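Local coordinates for protein alginate lyase, family PL7 (Zobellia galactanivorans, PDB 4BE3) that cleaves alginate as an exolytic polysaccharide lyase of family PL7, probably acting on mannuronate and guluronate linkages, at residues T51-I56 / A287-N292; K71-P76 / G251-F256; N262-K267 / T277-Y282. All blocks are in the same frame, centred on the assembly; numbering follows the deposited sequence.

Contact 1: T51-I56 / A287-N292; sequences TPNSGI and AKQYAN
P52 and Q289 bring the two backbones closest, with 6.2 Å between their CA atoms, where the end of strand 44-52 and the turn after it meet helix 286-291. Q289 has the most surface buried here. Its CG is anti to the carbonyl carbon (chi1 -74°), and the chain runs extended beyond CG to the turn. There the primary amide pairs with the backbone of S54 through both of its polar atoms. Q289 OE1 accepts from S54 N at 2.8 Å, with the donor in the carbonyl plane and on a lone pair. Q289 NE2 gives an almost straight bond to S54 O, also 2.8 Å, at an N-H...O angle of 177°. S54 O lies in the plane of the amide, and the two bonds together fix the amide's rotation. N53 CB sits 3.4 Å from Q289 OE1. The contact joins the helix to the seven-stranded antiparallel sheet of the PL7 jelly-roll, a beta-sandwich fold. Y290 reaches the same strand with its ring. The ring edge, at CE1, is 3.6 Å from P52 N, and CE1 also packs 3.8 Å from P52 CB. Y290 OH ends 3.5 Å from T51 CA and is hydrogen-bonded to D34 O. K50 makes a cation-pi contact with the ring. N53 OD1 accepts from N262 ND2 of strand 260-262, and N53 ND2 bonds to S92 OG, a loop residue.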
loop_
_atom_site.group_PDB
_atom_site.type_symbol
_atom_site.label_atom_id
_atom_site.label_comp_id
_atom_site.label_asym_id
_atom_site.label_seq_id
_atom_site.Cartn_x
_atom_site.Cartn_y
_atom_site.Cartn_z
ATOM N N THR A 51 22.632 2.081 -18.992
ATOM C CA THR A 51 21.922 1.273 -19.985
ATOM C C THR A 51 22.230 1.802 -21.412
ATOM O O THR A 51 22.293 3.014 -21.609
ATOM C CB THR A 51 20.393 1.335 -19.712
ATOM O OG1 THR A 51 19.669 0.588 -20.683
ATOM C CG2 THR A 51 19.829 2.826 -19.802
ATOM N N PRO A 52 22.278 0.916 -22.377
ATOM C CA PRO A 52 22.593 1.455 -23.735
ATOM C C PRO A 52 21.319 1.977 -24.381
ATOM O O PRO A 52 20.198 1.812 -23.828
ATOM C CB PRO A 52 23.065 0.121 -24.473
ATOM C CG PRO A 52 22.133 -0.943 -23.835
ATOM C CD PRO A 52 22.165 -0.556 -22.385
ATOM N N ASN A 53 21.475 2.578 -25.583
ATOM C CA ASN A 53 20.315 3.015 -26.292
ATOM C C ASN A 53 19.463 1.850 -26.859
ATOM O O ASN A 53 18.255 1.944 -26.965
ATOM C CB ASN A 53 20.886 3.830 -27.549
ATOM C CG ASN A 53 21.386 5.247 -27.187
ATOM O OD1 ASN A 53 21.306 5.710 -26.031
ATOM N ND2 ASN A 53 21.944 5.950 -28.261
ATOM N N SER A 54 20.154 0.714 -27.177
ATOM C CA SER A 54 19.422 -0.396 -27.686
ATOM C C SER A 54 19.970 -1.690 -27.015
ATOM O O SER A 54 21.095 -2.100 -27.283
ATOM C CB SER A 54 19.553 -0.398 -29.245
ATOM O OG SER A 54 19.024 -1.610 -29.720
ATOM N N GLY A 55 19.267 -2.179 -25.964
ATOM C CA GLY A 55 19.710 -3.518 -25.340
ATOM C C GLY A 55 18.484 -4.406 -25.519
ATOM O O GLY A 55 17.891 -4.438 -26.617
ATOM N N ILE A 56 18.056 -5.105 -24.492
ATOM C CA ILE A 56 16.819 -5.889 -24.574
ATOM C C ILE A 56 15.702 -5.172 -23.785
ATOM O O ILE A 56 15.908 -4.868 -22.606
ATOM C CB ILE A 56 17.041 -7.374 -24.036
ATOM C CG1 ILE A 56 17.939 -8.091 -25.089
ATOM C CG2 ILE A 56 15.707 -8.088 -23.959
ATOM C CD1 ILE A 56 19.408 -7.890 -24.785
ATOM N N ALA A 287 28.548 -3.324 -25.822
ATOM C CA ALA A 287 29.888 -2.818 -25.640
ATOM C C ALA A 287 30.213 -1.722 -26.676
ATOM O O ALA A 287 30.830 -0.748 -26.300
ATOM C CB ALA A 287 30.970 -4.003 -25.799
ATOM N N LYS A 288 29.793 -1.829 -27.939
ATOM C CA LYS A 288 30.111 -0.756 -28.917
ATOM C C LYS A 288 29.307 0.584 -28.597
ATOM O O LYS A 288 29.836 1.670 -28.674
ATOM C CB LYS A 288 29.746 -1.177 -30.388
ATOM C CG LYS A 288 30.710 -2.153 -31.013
ATOM C CD LYS A 288 30.324 -2.288 -32.491
ATOM C CE LYS A 288 31.031 -3.546 -33.068
ATOM N NZ LYS A 288 30.120 -4.484 -33.813
ATOM N N GLN A 289 28.080 0.436 -28.128
ATOM C CA GLN A 289 27.300 1.621 -27.707
ATOM C C GLN A 289 27.999 2.274 -26.491
ATOM O O GLN A 289 28.173 3.469 -26.409
ATOM C CB GLN A 289 25.877 1.140 -27.310
ATOM C CG GLN A 289 25.082 0.800 -28.608
ATOM C CD GLN A 289 23.740 0.273 -28.179
ATOM O OE1 GLN A 289 22.860 1.080 -27.932
ATOM N NE2 GLN A 289 23.566 -1.046 -28.058
ATOM N N TYR A 290 28.477 1.461 -25.572
ATOM C CA TYR A 290 29.155 2.022 -24.427
ATOM C C TYR A 290 30.443 2.746 -24.755
ATOM O O TYR A 290 30.865 3.632 -24.020
ATOM C CB TYR A 290 29.440 0.969 -23.313
ATOM C CG TYR A 290 28.219 0.655 -22.446
ATOM C CD1 TYR A 290 26.988 1.241 -22.736
ATOM C CD2 TYR A 290 28.268 -0.380 -21.500
ATOM C CE1 TYR A 290 25.815 0.888 -21.931
ATOM C CE2 TYR A 290 27.182 -0.750 -20.726
ATOM C CZ TYR A 290 25.988 -0.068 -20.860
ATOM O OH TYR A 290 24.927 -0.467 -20.061
ATOM N N ALA A 291 31.126 2.296 -25.813
ATOM C CA ALA A 291 32.367 2.905 -26.203
ATOM C C ALA A 291 32.155 4.134 -27.028
ATOM O O ALA A 291 33.105 4.917 -27.279
ATOM C CB ALA A 291 33.216 1.871 -27.020
ATOM N N ASN A 292 30.927 4.360 -27.466
ATOM C CA ASN A 292 30.737 5.531 -28.423
ATOM C C ASN A 292 29.600 6.467 -27.934
ATOM O O ASN A 292 28.961 7.162 -28.756
ATOM C CB ASN A 292 30.361 4.980 -29.814
ATOM C CG ASN A 292 31.578 4.317 -30.503
ATOM O OD1 ASN A 292 31.795 3.091 -30.409
ATOM N ND2 ASN A 292 32.428 5.129 -31.035
#

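Contact 2: K71-P76 / G251-F256; sequences KKHWIP and GEIQYF. With SRT (S,R meso-tartaric acid), chain C.
W74, Q254 and H73 have the most surface buried in this contact. W74 and Q254 form a single antiparallel, hydrogen-bonded bridge. W74 N gives to Q254 O at 2.8 Å, and Q254 N gives to W74 O at 2.7 Å. The W74 side chain leaves the backbone away from 251-256, but its indole turns back over that segment. CG lies between the backbone N and the carbonyl carbon (chi1 42°). Q254 CG lies over the face of the six-membered ring as a CH-pi contact, 4.0 Å from its centroid. W74 CZ2 sits above the centre of the F256 ring, 3.6 Å from F256 CZ, with the two ring planes oblique at 47°. W74 NE1 is hydrogen-bonded to Q70 OE1. An alanine in place of W74 would probably open a gap over the F256 face and leave Q70 OE1 without the indole N-H. Y255 CD1 lies over one face of the H73 ring, toward its rim, in an offset stack, centroids 4.6 Å apart and planes at 18°. H73 CB also meets I253 CG2 at 3.4 Å. H73 packs on T78 of the second subunit, and I75 on I75 of the second subunit. Y255 OH is hydrogen-bonded to O2 of the bound meso-tartaric acid at 2.6 Å, with O2 near the plane of the ring. The acid is also held by T60 and K257. The H73 stack thus backs a tyrosine of the ligand pocket, on a strand of the antiparallel sheet that bears this pocket in the PL7 jelly-roll.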
loop_
_atom_site.group_PDB
_atom_site.type_symbol
_atom_site.label_atom_id
_atom_site.label_comp_id
_atom_site.label_asym_id
_atom_site.label_seq_id
_atom_site.Cartn_x
_atom_site.Cartn_y
_atom_site.Cartn_z
ATOM N N LYS A 71 7.920 -3.312 -5.662
ATOM C CA LYS A 71 7.144 -4.594 -5.655
ATOM C C LYS A 71 5.723 -4.405 -5.144
ATOM O O LYS A 71 4.801 -5.031 -5.662
ATOM C CB LYS A 71 7.886 -5.496 -4.657
ATOM C CG LYS A 71 9.183 -6.021 -5.226
ATOM C CD LYS A 71 9.849 -6.931 -4.157
ATOM C CE LYS A 71 11.140 -7.454 -4.763
ATOM N NZ LYS A 71 11.838 -8.357 -3.744
ATOM N N LYS A 72 5.544 -3.564 -4.124
ATOM C CA LYS A 72 4.197 -3.416 -3.536
ATOM C C LYS A 72 3.412 -2.305 -4.251
ATOM O O LYS A 72 3.891 -1.180 -4.238
ATOM C CB LYS A 72 4.371 -3.021 -2.084
ATOM C CG LYS A 72 2.980 -3.290 -1.278
ATOM C CD LYS A 72 3.264 -3.233 0.225
ATOM C CE LYS A 72 2.126 -3.846 1.054
ATOM N NZ LYS A 72 1.115 -2.741 0.896
ATOM N N HIS A 73 2.282 -2.620 -4.851
ATOM C CA HIS A 73 1.618 -1.659 -5.710
ATOM C C HIS A 73 0.624 -0.859 -4.880
ATOM O O HIS A 73 0.328 -1.263 -3.700
ATOM C CB HIS A 73 0.952 -2.420 -6.793
ATOM C CG HIS A 73 1.898 -3.188 -7.650
ATOM N ND1 HIS A 73 1.457 -4.116 -8.578
ATOM C CD2 HIS A 73 3.268 -3.195 -7.716
ATOM C CE1 HIS A 73 2.522 -4.644 -9.225
ATOM N NE2 HIS A 73 3.628 -4.063 -8.728
ATOM N N TRP A 74 0.002 0.179 -5.420
ATOM C CA TRP A 74 -0.914 0.996 -4.685
ATOM C C TRP A 74 -1.762 1.759 -5.662
ATOM O O TRP A 74 -1.421 1.873 -6.816
ATOM C CB TRP A 74 -0.187 1.956 -3.714
ATOM C CG TRP A 74 1.048 2.566 -4.399
ATOM C CD1 TRP A 74 2.332 2.030 -4.550
ATOM C CD2 TRP A 74 1.078 3.880 -5.021
ATOM N NE1 TRP A 74 3.154 2.960 -5.204
ATOM C CE2 TRP A 74 2.445 4.077 -5.507
ATOM C CE3 TRP A 74 0.124 4.920 -5.161
ATOM C CZ2 TRP A 74 2.834 5.200 -6.209
ATOM C CZ3 TRP A 74 0.534 6.090 -5.878
ATOM C CH2 TRP A 74 1.891 6.210 -6.373
ATOM N N ILE A 75 -2.961 2.165 -5.229
ATOM C CA ILE A 75 -3.812 3.058 -6.032
ATOM C C ILE A 75 -3.585 4.474 -5.504
ATOM O O ILE A 75 -3.102 4.747 -4.397
ATOM C CB ILE A 75 -5.301 2.634 -5.957
ATOM C CG1 ILE A 75 -5.855 2.702 -4.463
ATOM C CG2 ILE A 75 -5.469 1.230 -6.485
ATOM C CD1 ILE A 75 -7.424 2.535 -4.487
ATOM N N PRO A 76 -3.848 5.489 -6.385
ATOM C CA PRO A 76 -3.535 6.866 -5.958
ATOM C C PRO A 76 -4.227 7.259 -4.677
ATOM O O PRO A 76 -3.647 7.991 -3.879
ATOM C CB PRO A 76 -4.026 7.729 -7.155
ATOM C CG PRO A 76 -3.691 6.712 -8.384
ATOM C CD PRO A 76 -4.345 5.387 -7.799
ATOM N N GLY A 251 -8.301 4.650 -8.622
ATOM C CA GLY A 251 -8.507 3.231 -8.447
ATOM C C GLY A 251 -7.635 2.358 -9.332
ATOM O O GLY A 251 -7.763 1.135 -9.381
ATOM N N GLU A 252 -6.747 2.973 -10.091
ATOM C CA GLU A 252 -5.883 2.180 -11.002
ATOM C C GLU A 252 -4.595 1.812 -10.294
ATOM O O GLU A 252 -3.788 2.709 -9.780
ATOM C CB GLU A 252 -5.549 2.964 -12.346
ATOM C CG GLU A 252 -5.280 1.871 -13.399
ATOM C CD GLU A 252 -5.291 2.434 -14.755
ATOM O OE1 GLU A 252 -4.173 2.996 -15.138
ATOM O OE2 GLU A 252 -6.361 2.414 -15.411
ATOM N N ILE A 253 -4.274 0.512 -10.300
ATOM C CA ILE A 253 -3.099 0.104 -9.506
ATOM C C ILE A 253 -1.794 0.556 -10.169
ATOM O O ILE A 253 -1.634 0.422 -11.374
ATOM C CB ILE A 253 -3.058 -1.403 -9.367
ATOM C CG1 ILE A 253 -4.305 -1.821 -8.411
ATOM C CG2 ILE A 253 -1.785 -1.930 -8.695
ATOM C CD1 ILE A 253 -4.692 -3.319 -8.569
ATOM N N GLN A 254 -0.898 1.088 -9.347
ATOM C CA GLN A 254 0.432 1.555 -9.872
ATOM C C GLN A 254 1.540 1.409 -8.933
ATOM O O GLN A 254 1.349 0.822 -7.826
ATOM C CB GLN A 254 0.354 2.937 -10.144
ATOM C CG GLN A 254 -0.111 3.780 -9.111
ATOM C CD GLN A 254 -0.931 4.720 -9.999
ATOM O OE1 GLN A 254 -1.579 4.343 -11.156
ATOM N NE2 GLN A 254 -0.758 5.960 -9.643
ATOM N N TYR A 255 2.762 1.740 -9.396
ATOM C CA TYR A 255 3.885 1.577 -8.548
ATOM C C TYR A 255 5.014 2.495 -8.985
ATOM O O TYR A 255 4.976 2.994 -10.146
ATOM C CB TYR A 255 4.394 0.119 -8.524
ATOM C CG TYR A 255 4.704 -0.450 -9.896
ATOM C CD1 TYR A 255 3.712 -1.113 -10.613
ATOM C CD2 TYR A 255 6.019 -0.387 -10.445
ATOM C CE1 TYR A 255 4.010 -1.714 -11.847
ATOM C CE2 TYR A 255 6.315 -0.958 -11.672
ATOM C CZ TYR A 255 5.300 -1.603 -12.378
ATOM O OH TYR A 255 5.546 -2.187 -13.598
ATOM N N PHE A 256 5.926 2.770 -8.094
ATOM C CA PHE A 256 7.079 3.639 -8.489
ATOM C C PHE A 256 8.101 2.911 -9.239
ATOM O O PHE A 256 8.279 1.672 -9.105
ATOM C CB PHE A 256 7.807 4.221 -7.249
ATOM C CG PHE A 256 6.977 5.265 -6.527
ATOM C CD1 PHE A 256 6.689 6.422 -7.172
ATOM C CD2 PHE A 256 6.512 5.099 -5.184
ATOM C CE1 PHE A 256 5.978 7.482 -6.545
ATOM C CE2 PHE A 256 5.860 6.164 -4.473
ATOM C CZ PHE A 256 5.513 7.343 -5.202
HETATM O O1 SRT C . 6.835 -1.196 -18.305
HETATM O O11 SRT C . 7.654 -0.031 -16.492
HETATM C C1 SRT C . 7.379 -1.036 -17.176
HETATM C C2 SRT C . 7.987 -2.160 -16.410
HETATM O O2 SRT C . 7.708 -2.261 -14.996
HETATM C C3 SRT C . 8.708 -3.228 -17.192
HETATM O O3 SRT C . 9.850 -2.481 -17.168
HETATM C C4 SRT C . 8.802 -4.578 -16.638
HETATM O O4 SRT C . 9.845 -5.006 -16.155
HETATM O O41 SRT C . 7.785 -5.257 -16.509
#

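Contact 3: N262-K267 / T277-Y282; sequences NQTNGK and TGADVY
This is a loop-to-loop contact, made mainly by hydrogen bonds, between two parts of the connection from strand 260-262 to helix 286-291 in the PL7 jelly-roll. Two Asx turns shape 262-267. In the first, N262 OD1 accepts from T264 N. In the second, N265 OD1 accepts from K267 N at 2.9 Å. N265 OD1 also reaches across the contact and takes T277 N at 3.1 Å. The two donors come from opposite faces of the carboxamide plane, and T277 N stands 36° out of it. A chi1 of 52° puts N265 CG between its backbone N and carbonyl carbon, near T277. N265 ND2 is held by N63 and W275, so both ends of the group are bonded. The backbone of N265 is gripped as well. Its N gives to T277 OG1 at 2.7 Å, and its O accepts from A279 N at 3.0 Å. A weak bond from G278 N to K267 O lies further along. G278 has a positive phi of 61°, which suits a residue without a side chain. G266 CA lies 3.5 Å from V281 CG1, and a CB on G266 would clash with that methyl. The other apolar touch is at T264, whose OG1 is bonded to Y103 N. T264 CG2 lies anti to the backbone N and meets A279 CB at 3.2 Å, tighter than usual van der Waals contact.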
loop_
_atom_site.group_PDB
_atom_site.type_symbol
_atom_site.label_atom_id
_atom_site.label_comp_id
_atom_site.label_asym_id
_atom_site.label_seq_id
_atom_site.Cartn_x
_atom_site.Cartn_y
_atom_site.Cartn_z
ATOM N N ASN A 262 16.193 4.727 -20.567
ATOM C CA ASN A 262 16.816 5.530 -21.690
ATOM C C ASN A 262 15.750 5.888 -22.661
ATOM O O ASN A 262 15.114 4.991 -23.150
ATOM C CB ASN A 262 17.827 4.666 -22.353
ATOM C CG ASN A 262 18.812 5.511 -23.213
ATOM O OD1 ASN A 262 18.533 6.702 -23.434
ATOM N ND2 ASN A 262 19.904 4.921 -23.614
ATOM N N GLN A 263 15.541 7.193 -22.996
ATOM C CA GLN A 263 14.507 7.413 -23.996
ATOM C C GLN A 263 15.171 7.649 -25.358
ATOM O O GLN A 263 14.444 7.906 -26.315
ATOM C CB GLN A 263 13.845 8.763 -23.702
ATOM C CG GLN A 263 13.308 8.778 -22.242
ATOM C CD GLN A 263 12.177 7.771 -22.071
ATOM O OE1 GLN A 263 12.374 6.702 -21.326
ATOM N NE2 GLN A 263 11.055 8.000 -22.634
ATOM N N THR A 264 16.470 7.434 -25.462
ATOM C CA THR A 264 17.024 7.521 -26.841
ATOM C C THR A 264 17.219 6.079 -27.387
ATOM O O THR A 264 17.878 5.237 -26.797
ATOM C CB THR A 264 18.451 8.187 -26.751
ATOM O OG1 THR A 264 18.335 9.502 -26.231
ATOM C CG2 THR A 264 18.973 8.400 -28.254
ATOM N N ASN A 265 16.513 5.805 -28.453
ATOM C CA ASN A 265 16.572 4.489 -29.136
ATOM C C ASN A 265 17.063 4.662 -30.550
ATOM O O ASN A 265 17.402 5.778 -30.995
ATOM C CB ASN A 265 15.170 3.881 -29.128
ATOM C CG ASN A 265 14.155 4.861 -29.683
ATOM O OD1 ASN A 265 14.225 5.155 -30.882
ATOM N ND2 ASN A 265 13.176 5.355 -28.827
ATOM N N GLY A 266 17.068 3.546 -31.288
ATOM C CA GLY A 266 17.534 3.639 -32.681
ATOM C C GLY A 266 16.402 3.518 -33.662
ATOM O O GLY A 266 16.677 3.373 -34.878
ATOM N N LYS A 267 15.159 3.734 -33.229
ATOM C CA LYS A 267 14.034 3.673 -34.151
ATOM C C LYS A 267 14.024 4.854 -35.108
ATOM O O LYS A 267 14.484 5.951 -34.785
ATOM C CB LYS A 267 12.711 3.552 -33.377
ATOM C CG LYS A 267 12.745 2.221 -32.525
ATOM C CD LYS A 267 11.433 2.173 -31.750
ATOM C CE LYS A 267 10.365 1.464 -32.605
ATOM N NZ LYS A 267 9.049 1.827 -31.957
ATOM N N THR A 277 13.966 8.104 -31.905
ATOM C CA THR A 277 14.986 9.131 -31.927
ATOM C C THR A 277 16.131 8.913 -32.942
ATOM O O THR A 277 16.944 9.795 -33.115
ATOM C CB THR A 277 15.606 9.213 -30.536
ATOM O OG1 THR A 277 15.955 7.872 -30.081
ATOM C CG2 THR A 277 14.518 9.666 -29.537
ATOM N N GLY A 278 16.190 7.732 -33.556
ATOM C CA GLY A 278 17.151 7.541 -34.691
ATOM C C GLY A 278 18.601 7.747 -34.252
ATOM O O GLY A 278 19.384 8.265 -35.021
ATOM N N ALA A 279 18.974 7.318 -33.048
ATOM C CA ALA A 279 20.325 7.483 -32.560
ATOM C C ALA A 279 21.203 6.335 -33.074
ATOM O O ALA A 279 20.694 5.342 -33.658
ATOM C CB ALA A 279 20.289 7.344 -31.029
ATOM N N ASP A 280 22.498 6.480 -32.847
ATOM C CA ASP A 280 23.441 5.438 -33.260
ATOM C C ASP A 280 23.356 4.308 -32.231
ATOM O O ASP A 280 23.509 4.616 -31.027
ATOM C CB ASP A 280 24.872 6.043 -33.165
ATOM C CG ASP A 280 25.125 7.067 -34.302
ATOM O OD1 ASP A 280 24.400 7.053 -35.332
ATOM O OD2 ASP A 280 25.959 7.920 -34.033
ATOM N N VAL A 281 23.058 3.059 -32.679
ATOM C CA VAL A 281 22.860 1.953 -31.676
ATOM C C VAL A 281 23.793 0.784 -32.043
ATOM O O VAL A 281 23.688 -0.230 -31.402
ATOM C CB VAL A 281 21.377 1.431 -31.599
ATOM C CG1 VAL A 281 20.510 2.603 -31.098
ATOM C CG2 VAL A 281 20.889 0.931 -33.025
ATOM N N TYR A 282 24.598 0.908 -33.140
ATOM C CA TYR A 282 25.675 -0.176 -33.455
ATOM C C TYR A 282 25.047 -1.565 -33.457
ATOM O O TYR A 282 25.549 -2.509 -32.802
ATOM C CB TYR A 282 26.781 -0.069 -32.409
ATOM C CG TYR A 282 27.439 1.297 -32.464
ATOM C CD1 TYR A 282 28.463 1.575 -33.425
ATOM C CD2 TYR A 282 26.933 2.394 -31.671
ATOM C CE1 TYR A 282 29.028 2.867 -33.545
ATOM C CE2 TYR A 282 27.491 3.679 -31.755
ATOM C CZ TYR A 282 28.548 3.911 -32.740
ATOM O OH TYR A 282 29.066 5.192 -32.774
#

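Contacts 1 and 3 are neighbours, with centres 10 Å apart. They touch through N262 ND2, which probably bonds to both N53 OD1 and P52 O, and through Q289 against V281. Contact 2 lies across the chain's centre from contact 3, about 30 Å away between centres, and 31 Å from contact 1. Along the chain, contact 1 closes a long loop that encloses the other two, contact 2 coming before contact 3. Strands 254-258 and 260-262 belong to one antiparallel sheet and lead from contact 2 to contact 3, while strand 44-52 of contact 1 is in the other. Only contact 2 holds a residue of the tartaric acid pocket and meets the second subunit.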